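Local coordinates for protein RmpD (Hexulose-6-phosphate synthase) (Streptococcus mutans, PDB 3EXS) that belongs to the orotidine 5'-phosphate decarboxylase / HUMPS family of TIM-barrel proteins and holds ribulose-5-phosphate in this model, at residues 6-11 with 197-202; 115-120 with 137-142. All coordinates share one frame; numbering follows the deposited sequence.

Contact 1: 6-11 with 197-202; sequences PNLQVA and RGITEA. With 5RP (ribulose-5-phosphate), chain E.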
ATOM      1  N   PRO A   6     -23.370  -5.532 -14.177  1.00 25.95           N
ATOM      2  CA  PRO A   6     -22.241  -4.938 -13.449  1.00 25.00           C
ATOM      3  C   PRO A   6     -22.539  -4.679 -11.958  1.00 24.05           C
ATOM      4  O   PRO A   6     -23.539  -4.043 -11.613  1.00 23.35           O
ATOM      5  CB  PRO A   6     -22.019  -3.600 -14.179  1.00 25.42           C
ATOM      6  CG  PRO A   6     -22.616  -3.799 -15.538  1.00 25.56           C
ATOM      7  CD  PRO A   6     -23.768  -4.723 -15.345  1.00 25.52           C
ATOM      8  N   ASN A   7     -21.655  -5.162 -11.088  1.00 22.98           N
ATOM      9  CA  ASN A   7     -21.731  -4.848  -9.666  1.00 21.42           C
ATOM     10  C   ASN A   7     -21.634  -3.373  -9.373  1.00 19.89           C
ATOM     11  O   ASN A   7     -20.928  -2.645 -10.059  1.00 19.79           O
ATOM     12  CB  ASN A   7     -20.580  -5.528  -8.943  1.00 21.95           C
ATOM     13  CG  ASN A   7     -20.785  -6.991  -8.805  1.00 22.60           C
ATOM     14  OD1 ASN A   7     -19.838  -7.781  -8.868  1.00 23.95           O
ATOM     15  ND2 ASN A   7     -22.032  -7.377  -8.601  1.00 21.90           N
ATOM     16  N   LEU A   8     -22.325  -2.934  -8.334  1.00 18.56           N
ATOM     17  CA  LEU A   8     -22.005  -1.648  -7.719  1.00 17.38           C
ATOM     18  C   LEU A   8     -21.193  -1.857  -6.414  1.00 16.84           C
ATOM     19  O   LEU A   8     -21.597  -2.635  -5.517  1.00 16.88           O
ATOM     20  CB  LEU A   8     -23.263  -0.826  -7.463  1.00 16.59           C
ATOM     21  CG  LEU A   8     -23.000   0.479  -6.721  1.00 16.77           C
ATOM     22  CD1 LEU A   8     -22.192   1.452  -7.575  1.00 15.34           C
ATOM     23  CD2 LEU A   8     -24.287   1.112  -6.234  1.00 16.34           C
ATOM     24  N   GLN A   9     -20.053  -1.173  -6.320  1.00 15.55           N
ATOM     25  CA  GLN A   9     -19.214  -1.254  -5.125  1.00 14.81           C
ATOM     26  C   GLN A   9     -19.032   0.132  -4.524  1.00 14.04           C
ATOM     27  O   GLN A   9     -18.802   1.082  -5.272  1.00 14.39           O
ATOM     28  CB  GLN A   9     -17.862  -1.870  -5.502  1.00 15.08           C
ATOM     29  CG  GLN A   9     -16.749  -1.784  -4.475  1.00 13.66           C
ATOM     30  CD  GLN A   9     -15.557  -2.609  -4.922  1.00 14.81           C
ATOM     31  OE1 GLN A   9     -15.708  -3.578  -5.681  1.00 13.83           O
ATOM     32  NE2 GLN A   9     -14.358  -2.228  -4.473  1.00 14.04           N
ATOM     33  N   VAL A  10     -19.167   0.260  -3.203  1.00 12.87           N
ATOM     34  CA  VAL A  10     -18.797   1.507  -2.523  1.00 12.41           C
ATOM     35  C   VAL A  10     -17.386   1.371  -1.906  1.00 13.41           C
ATOM     36  O   VAL A  10     -17.071   0.347  -1.266  1.00 13.01           O
ATOM     37  CB  VAL A  10     -19.824   1.976  -1.449  1.00 11.75           C
ATOM     38  CG1 VAL A  10     -19.944   0.983  -0.303  1.00 11.67           C
ATOM     39  CG2 VAL A  10     -19.461   3.359  -0.904  1.00  9.99           C
ATOM     40  N   ALA A  11     -16.550   2.393  -2.141  1.00 13.63           N
ATOM     41  CA  ALA A  11     -15.248   2.512  -1.502  1.00 13.88           C
ATOM     42  C   ALA A  11     -15.374   3.345  -0.218  1.00 14.29           C
ATOM     43  O   ALA A  11     -15.724   4.546  -0.279  1.00 14.11           O
ATOM     44  CB  ALA A  11     -14.262   3.163  -2.433  1.00 13.56           C
ATOM     45  N   ARG A 197     -16.601   8.778  -3.517  1.00 24.01           N
ATOM     46  CA  ARG A 197     -17.191  10.077  -3.157  1.00 26.39           C
ATOM     47  C   ARG A 197     -18.572  10.401  -3.743  1.00 26.52           C
ATOM     48  O   ARG A 197     -19.348  11.151  -3.136  1.00 26.61           O
ATOM     49  CB  ARG A 197     -16.205  11.215  -3.441  1.00 26.69           C
ATOM     50  CG  ARG A 197     -15.129  11.392  -2.349  1.00 29.63           C
ATOM     51  CD  ARG A 197     -14.058  12.383  -2.806  1.00 31.55           C
ATOM     52  NE  ARG A 197     -13.598  12.005  -4.135  1.00 36.89           N
ATOM     53  CZ  ARG A 197     -12.337  11.733  -4.462  1.00 40.45           C
ATOM     54  NH1 ARG A 197     -11.356  11.819  -3.564  1.00 41.59           N
ATOM     55  NH2 ARG A 197     -12.059  11.385  -5.711  1.00 42.86           N
ATOM     56  N   GLY A 198     -18.876   9.845  -4.909  1.00 26.77           N
ATOM     57  CA  GLY A 198     -20.195  10.011  -5.500  1.00 27.75           C
ATOM     58  C   GLY A 198     -21.292   9.395  -4.645  1.00 28.46           C
ATOM     59  O   GLY A 198     -22.425   9.866  -4.661  1.00 29.08           O
ATOM     60  N   ILE A 199     -20.964   8.337  -3.898  1.00 28.74           N
ATOM     61  CA  ILE A 199     -21.885   7.766  -2.903  1.00 28.31           C
ATOM     62  C   ILE A 199     -21.670   8.377  -1.522  1.00 28.60           C
ATOM     63  O   ILE A 199     -22.621   8.841  -0.905  1.00 28.96           O
ATOM     64  CB  ILE A 199     -21.766   6.233  -2.796  1.00 28.07           C
ATOM     65  CG1 ILE A 199     -22.336   5.571  -4.037  1.00 26.37           C
ATOM     66  CG2 ILE A 199     -22.474   5.700  -1.530  1.00 27.76           C
ATOM     67  CD1 ILE A 199     -22.198   4.101  -4.005  1.00 26.23           C
ATOM     68  N   THR A 200     -20.420   8.390  -1.066  1.00 28.87           N
ATOM     69  CA  THR A 200     -20.083   8.666   0.330  1.00 29.11           C
ATOM     70  C   THR A 200     -20.126  10.135   0.723  1.00 30.16           C
ATOM     71  O   THR A 200     -19.996  10.455   1.905  1.00 30.83           O
ATOM     72  CB  THR A 200     -18.656   8.146   0.692  1.00 29.15           C
ATOM     73  OG1 THR A 200     -17.685   8.707  -0.207  1.00 27.86           O
ATOM     74  CG2 THR A 200     -18.589   6.627   0.655  1.00 27.58           C
ATOM     75  N   GLU A 201     -20.240  11.030  -0.256  1.00 31.00           N
ATOM     76  CA  GLU A 201     -20.263  12.474   0.000  1.00 31.49           C
ATOM     77  C   GLU A 201     -21.457  13.114  -0.692  1.00 31.82           C
ATOM     78  O   GLU A 201     -21.603  14.325  -0.687  1.00 31.47           O
ATOM     79  CB  GLU A 201     -18.971  13.137  -0.455  1.00 31.59           C
ATOM     80  CG  GLU A 201     -17.862  13.104   0.566  1.00 33.20           C
ATOM     81  CD  GLU A 201     -16.520  13.561  -0.007  1.00 36.24           C
ATOM     82  OE1 GLU A 201     -16.502  14.222  -1.084  1.00 36.52           O
ATOM     83  OE2 GLU A 201     -15.478  13.254   0.629  1.00 36.59           O
ATOM     84  N   ALA A 202     -22.299  12.278  -1.299  1.00 32.66           N
ATOM     85  CA  ALA A 202     -23.605  12.686  -1.794  1.00 33.13           C
ATOM     86  C   ALA A 202     -24.377  13.247  -0.617  1.00 33.89           C
ATOM     87  O   ALA A 202     -24.004  13.034   0.552  1.00 34.07           O
ATOM     88  CB  ALA A 202     -24.344  11.500  -2.380  1.00 32.53           C
TER
HETATM   89  C2  5RP E 501      -7.954   5.115  -4.328  1.00 43.44           C
HETATM   90  C3  5RP E 501      -9.448   4.944  -4.503  1.00 45.04           C
HETATM   91  C5  5RP E 501     -10.166   5.255  -5.797  1.00 44.82           C
HETATM   92  O13 5RP E 501      -9.821   6.490  -6.435  1.00 45.21           O
HETATM   93  C6  5RP E 501     -11.598   5.306  -5.322  1.00 43.80           C
HETATM   94  O14 5RP E 501     -12.008   3.953  -5.180  1.00 46.51           O
HETATM   95  C7  5RP E 501     -12.530   5.988  -6.276  1.00 40.98           C
HETATM   96  O8  5RP E 501     -13.325   6.764  -5.410  1.00 38.25           O
HETATM   97  P9  5RP E 501     -13.893   8.124  -6.021  1.00 37.58           P
HETATM   98  O12 5RP E 501     -12.837   8.589  -7.007  1.00 38.79           O
HETATM   99  O11 5RP E 501     -14.050   9.052  -4.821  1.00 35.72           O
HETATM  100  O10 5RP E 501     -15.168   7.632  -6.686  1.00 36.06           O
HETATM  101  O4  5RP E 501     -10.128   4.498  -3.577  1.00 44.63           O
HETATM  102  O1  5RP E 501      -7.340   3.859  -4.630  1.00 43.04           O
HETATM  103  O   HOH W   1     -15.210   7.127  -0.268  1.00 41.96           O

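Contact 2: 115-120 with 137-142; sequences QVELYG and QAIYHQ. With 5RP (ribulose-5-phosphate), chain E.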
ATOM      1  N   GLN A 115      -7.293  -9.060  -6.434  1.00 14.87           N
ATOM      2  CA  GLN A 115      -7.517  -8.071  -7.471  1.00 14.82           C
ATOM      3  C   GLN A 115      -6.241  -7.264  -7.677  1.00 15.00           C
ATOM      4  O   GLN A 115      -5.575  -6.849  -6.703  1.00 14.59           O
ATOM      5  CB  GLN A 115      -8.648  -7.114  -7.065  1.00 14.70           C
ATOM      6  CG  GLN A 115      -9.909  -7.799  -6.564  1.00 14.48           C
ATOM      7  CD  GLN A 115     -11.014  -6.815  -6.287  1.00 15.93           C
ATOM      8  OE1 GLN A 115     -10.913  -5.981  -5.383  1.00 18.16           O
ATOM      9  NE2 GLN A 115     -12.080  -6.892  -7.069  1.00 14.88           N
ATOM     10  N   VAL A 116      -5.919  -7.012  -8.945  1.00 14.93           N
ATOM     11  CA  VAL A 116      -4.765  -6.207  -9.266  1.00 14.57           C
ATOM     12  C   VAL A 116      -5.169  -4.742  -9.473  1.00 14.97           C
ATOM     13  O   VAL A 116      -5.933  -4.427 -10.370  1.00 15.20           O
ATOM     14  CB  VAL A 116      -3.992  -6.776 -10.474  1.00 14.65           C
ATOM     15  CG1 VAL A 116      -2.701  -5.994 -10.685  1.00 12.93           C
ATOM     16  CG2 VAL A 116      -3.660  -8.261 -10.248  1.00 13.61           C
ATOM     17  N   GLU A 117      -4.643  -3.874  -8.615  1.00 15.49           N
ATOM     18  CA  GLU A 117      -4.760  -2.428  -8.726  1.00 16.51           C
ATOM     19  C   GLU A 117      -3.727  -1.845  -9.715  1.00 16.89           C
ATOM     20  O   GLU A 117      -2.499  -1.917  -9.505  1.00 16.76           O
ATOM     21  CB  GLU A 117      -4.576  -1.784  -7.346  1.00 17.17           C
ATOM     22  CG  GLU A 117      -5.764  -1.882  -6.400  1.00 18.98           C
ATOM     23  CD  GLU A 117      -6.771  -0.766  -6.602  1.00 24.03           C
ATOM     24  OE1 GLU A 117      -6.694  -0.047  -7.624  1.00 25.59           O
ATOM     25  OE2 GLU A 117      -7.661  -0.599  -5.739  1.00 28.02           O
ATOM     26  N   LEU A 118      -4.244  -1.242 -10.781  1.00 17.20           N
ATOM     27  CA  LEU A 118      -3.441  -0.758 -11.886  1.00 16.66           C
ATOM     28  C   LEU A 118      -3.095   0.676 -11.630  1.00 17.35           C
ATOM     29  O   LEU A 118      -3.950   1.566 -11.678  1.00 17.28           O
ATOM     30  CB  LEU A 118      -4.217  -0.898 -13.187  1.00 16.43           C
ATOM     31  CG  LEU A 118      -4.634  -2.330 -13.518  1.00 15.30           C
ATOM     32  CD1 LEU A 118      -5.598  -2.367 -14.663  1.00 14.78           C
ATOM     33  CD2 LEU A 118      -3.412  -3.162 -13.832  1.00 16.14           C
ATOM     34  N   TYR A 119      -1.829   0.893 -11.321  1.00 18.08           N
ATOM     35  CA  TYR A 119      -1.285   2.226 -11.180  1.00 18.91           C
ATOM     36  C   TYR A 119       0.020   2.318 -11.972  1.00 19.95           C
ATOM     37  O   TYR A 119       0.712   1.313 -12.118  1.00 20.38           O
ATOM     38  CB  TYR A 119      -1.030   2.500  -9.704  1.00 18.45           C
ATOM     39  CG  TYR A 119      -2.237   2.989  -8.931  1.00 16.84           C
ATOM     40  CD1 TYR A 119      -2.471   4.349  -8.754  1.00 15.58           C
ATOM     41  CD2 TYR A 119      -3.130   2.088  -8.351  1.00 16.08           C
ATOM     42  CE1 TYR A 119      -3.589   4.789  -8.015  1.00 16.79           C
ATOM     43  CE2 TYR A 119      -4.246   2.516  -7.632  1.00 14.39           C
ATOM     44  CZ  TYR A 119      -4.473   3.857  -7.470  1.00 15.31           C
ATOM     45  OH  TYR A 119      -5.566   4.265  -6.754  1.00 15.26           O
ATOM     46  N   GLY A 120       0.363   3.508 -12.477  1.00 21.27           N
ATOM     47  CA  GLY A 120       1.615   3.701 -13.233  1.00 22.67           C
ATOM     48  C   GLY A 120       1.699   2.870 -14.514  1.00 24.13           C
ATOM     49  O   GLY A 120       0.678   2.471 -15.083  1.00 23.96           O
ATOM     50  N   GLN A 137      -8.823 -10.676 -11.765  1.00 19.86           N
ATOM     51  CA  GLN A 137      -9.459  -9.368 -11.595  1.00 19.30           C
ATOM     52  C   GLN A 137      -8.460  -8.214 -11.623  1.00 18.94           C
ATOM     53  O   GLN A 137      -7.410  -8.269 -11.011  1.00 18.23           O
ATOM     54  CB  GLN A 137     -10.233  -9.305 -10.295  1.00 19.23           C
ATOM     55  CG  GLN A 137     -11.352 -10.305 -10.171  1.00 20.24           C
ATOM     56  CD  GLN A 137     -12.354  -9.857  -9.139  1.00 20.49           C
ATOM     57  OE1 GLN A 137     -12.790  -8.712  -9.161  1.00 17.58           O
ATOM     58  NE2 GLN A 137     -12.710 -10.749  -8.214  1.00 21.57           N
ATOM     59  N   ALA A 138      -8.808  -7.159 -12.334  1.00 18.99           N
ATOM     60  CA  ALA A 138      -8.022  -5.950 -12.308  1.00 19.57           C
ATOM     61  C   ALA A 138      -8.963  -4.801 -12.072  1.00 20.21           C
ATOM     62  O   ALA A 138     -10.153  -4.886 -12.387  1.00 20.60           O
ATOM     63  CB  ALA A 138      -7.264  -5.760 -13.602  1.00 19.26           C
ATOM     64  N   ILE A 139      -8.421  -3.737 -11.501  1.00 20.76           N
ATOM     65  CA  ILE A 139      -9.179  -2.564 -11.169  1.00 21.27           C
ATOM     66  C   ILE A 139      -8.474  -1.436 -11.850  1.00 22.70           C
ATOM     67  O   ILE A 139      -7.325  -1.124 -11.532  1.00 22.06           O
ATOM     68  CB  ILE A 139      -9.196  -2.322  -9.663  1.00 20.96           C
ATOM     69  CG1 ILE A 139      -9.988  -3.428  -8.992  1.00 20.20           C
ATOM     70  CG2 ILE A 139      -9.792  -0.948  -9.341  1.00 19.64           C
ATOM     71  CD1 ILE A 139      -9.448  -3.807  -7.725  1.00 19.65           C
ATOM     72  N   TYR A 140      -9.191  -0.844 -12.799  1.00 24.78           N
ATOM     73  CA  TYR A 140      -8.701   0.229 -13.655  1.00 26.62           C
ATOM     74  C   TYR A 140      -9.216   1.599 -13.176  1.00 28.13           C
ATOM     75  O   TYR A 140     -10.413   1.774 -12.894  1.00 27.92           O
ATOM     76  CB  TYR A 140      -9.111  -0.025 -15.130  1.00 26.35           C
ATOM     77  CG  TYR A 140      -8.597   1.048 -16.061  1.00 26.38           C
ATOM     78  CD1 TYR A 140      -7.391   0.893 -16.725  1.00 25.91           C
ATOM     79  CD2 TYR A 140      -9.287   2.250 -16.221  1.00 26.49           C
ATOM     80  CE1 TYR A 140      -6.905   1.876 -17.543  1.00 26.59           C
ATOM     81  CE2 TYR A 140      -8.801   3.246 -17.027  1.00 26.30           C
ATOM     82  CZ  TYR A 140      -7.615   3.050 -17.690  1.00 26.68           C
ATOM     83  OH  TYR A 140      -7.123   4.029 -18.506  1.00 27.42           O
ATOM     84  N   HIS A 141      -8.300   2.562 -13.123  1.00 30.20           N
ATOM     85  CA  HIS A 141      -8.575   3.917 -12.649  1.00 32.35           C
ATOM     86  C   HIS A 141      -8.614   4.946 -13.783  1.00 34.99           C
ATOM     87  O   HIS A 141      -7.686   5.008 -14.608  1.00 35.57           O
ATOM     88  CB  HIS A 141      -7.520   4.317 -11.621  1.00 31.34           C
ATOM     89  CG  HIS A 141      -7.500   3.442 -10.410  1.00 29.14           C
ATOM     90  ND1 HIS A 141      -7.871   3.891  -9.161  1.00 26.87           N
ATOM     91  CD2 HIS A 141      -7.161   2.140 -10.258  1.00 26.84           C
ATOM     92  CE1 HIS A 141      -7.754   2.904  -8.292  1.00 27.76           C
ATOM     93  NE2 HIS A 141      -7.328   1.831  -8.934  1.00 26.87           N
ATOM     94  N   GLN A 142      -9.694   5.736 -13.826  1.00 37.64           N
ATOM     95  CA  GLN A 142      -9.821   6.880 -14.743  1.00 40.27           C
ATOM     96  C   GLN A 142      -8.600   7.795 -14.552  1.00 41.48           C
ATOM     97  O   GLN A 142      -8.166   8.018 -13.408  1.00 41.49           O
ATOM     98  CB  GLN A 142     -11.153   7.645 -14.492  1.00 40.61           C
ATOM     99  CG  GLN A 142     -12.303   7.481 -15.553  1.00 43.07           C
ATOM    100  CD  GLN A 142     -12.865   6.028 -15.735  1.00 45.32           C
ATOM    101  OE1 GLN A 142     -12.379   5.058 -15.132  1.00 44.87           O
ATOM    102  NE2 GLN A 142     -13.892   5.898 -16.587  1.00 44.54           N
TER
HETATM  103  C2  5RP E 501      -7.954   5.115  -4.328  1.00 43.44           C
HETATM  104  C3  5RP E 501      -9.448   4.944  -4.503  1.00 45.04           C
HETATM  105  C5  5RP E 501     -10.166   5.255  -5.797  1.00 44.82           C
HETATM  106  O13 5RP E 501      -9.821   6.490  -6.435  1.00 45.21           O
HETATM  107  C6  5RP E 501     -11.598   5.306  -5.322  1.00 43.80           C
HETATM  108  O14 5RP E 501     -12.008   3.953  -5.180  1.00 46.51           O
HETATM  109  C7  5RP E 501     -12.530   5.988  -6.276  1.00 40.98           C
HETATM  110  O8  5RP E 501     -13.325   6.764  -5.410  1.00 38.25           O
HETATM  111  P9  5RP E 501     -13.893   8.124  -6.021  1.00 37.58           P
HETATM  112  O12 5RP E 501     -12.837   8.589  -7.007  1.00 38.79           O
HETATM  113  O11 5RP E 501     -14.050   9.052  -4.821  1.00 35.72           O
HETATM  114  O10 5RP E 501     -15.168   7.632  -6.686  1.00 36.06           O
HETATM  115  O4  5RP E 501     -10.128   4.498  -3.577  1.00 44.63           O
HETATM  116  O1  5RP E 501      -7.340   3.859  -4.630  1.00 43.04           O
HETATM  117  O   HOH W   2      -5.488   2.444 -13.725  1.00 18.09           O

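Contact 1: 6-11 with 197-202
Leu8 on the first strand of the barrel reaches with CD2 toward Ile199 CD1, 4.3 Å away, where the short helix 197-200 follows the last strand. Phe212 of helix 205-219 also packs on Leu8, which places this end of the contact in the layer between the barrel wall and its outer helices. On the strand side Val10 contributes most: its CG2 branch lies 3.9 Å from Ile199 CG2 and 3.7 Å from Thr200 CG2. The Val10 and Ile199 side chains cross at about a right angle. With chi1 at -71° and an extended chain beyond it, Ile199 carries CD1 to 4.1 Å from Val10 CB. Ala11 changes the character of the contact. Its carbonyl O accepts a hydrogen bond from a water at 2.6 Å, and the same water is 2.9 Å from Thr200 OG1, which also makes a weak hydrogen bond to Gly196 O. Ala11 CB meanwhile comes within 3.6 Å of O14 of ribulose-5-phosphate. On the helix side, the backbone N of Arg197 gives a nearly straight hydrogen bond (170°) to phosphate O11 at 2.9 Å, and the same oxygen sits over one face of the Arg197 guanidinium. A short helix after the eighth strand with its N-terminus turned to a phosphate is the familiar phosphate-binding arrangement of TIM barrels; Gly176 N and Gly196 N also hydrogen-bond the ligand. Methyl groups and one water thus join strand to helix, while the helix N-terminus and the arginine would be expected to stabilise the phosphate's negative charge.

Contact 2: 115-120 with 137-142
Val116 and Ala138 are paired in one parallel bridge, their side chains on the same face of the sheet, and Glu117 and Ile139 form the next, where strands 113-117 and 137-141 run side by side in the wall of the TIM barrel. The two strands are joined through helix 124-132 as a beta-alpha-beta unit, and their short segments cross at -28°. Two backbone hydrogen bonds of 2.8 Å, Val116 N to Gln137 O and Ile139 N to Val116 O, hold the pair, each donor tilted from the carbonyl plane. A longer one, from Leu118 N to Ile139 O at 3.2 Å, lies nearly in line with the acceptor's C=O. Farther on, a water continues the link, donating to Leu118 O and accepting from His141 N. Apolar contacts flank the backbone on both faces. Leu118 CD1 packs on Ala138 CB and meets the Tyr140 ring at its edge, while on the face of Gln115 and Glu117 the tip of Ile139, CD1, lies 3.5 Å from Gln115 CB. Among the side-chain polar contacts, Gln115 NE2 donates to Gln137 OE1 at 2.9 Å; NE2 stands above the acceptor's carbonyl plane, and the two amides are turned 82° apart. Glu117 bends at its CB-CG bond, which brings OE1 to the edge of the His141 ring, where NE2 donates to it; the modelled 2.4 Å between NE2 and OE1 is very short and its exact length doubtful. The aromatic pair Tyr119 and His141 is oblique, with planes 48° apart and Tyr119 CE2 over one face of the imidazole. Tyr119 OH is also hydrogen-bonded to Asp69 of the second subunit, and ribulose-5-phosphate O1 donates to that same OH at 2.8 Å.

Overall arrangement
The two contacts lie in different sectors of one closed eight-stranded parallel barrel, with centres about 17 Å apart and nearest atoms about 5 Å apart. Contact 1 involves the first strand and the helix after the eighth; contact 2 joins the fifth and sixth strands and is nested within the chain loop that contact 1 closes. Ribulose-5-phosphate bridges the gap between them, its phosphate end at 197-202 and its O1 end at 115-120. Lys66, Gly176 and Gly196 add hydrogen bonds to the ligand, and Lys66 makes a long, weak ion pair with Glu117. The second subunit reaches contact 2 but not contact 1.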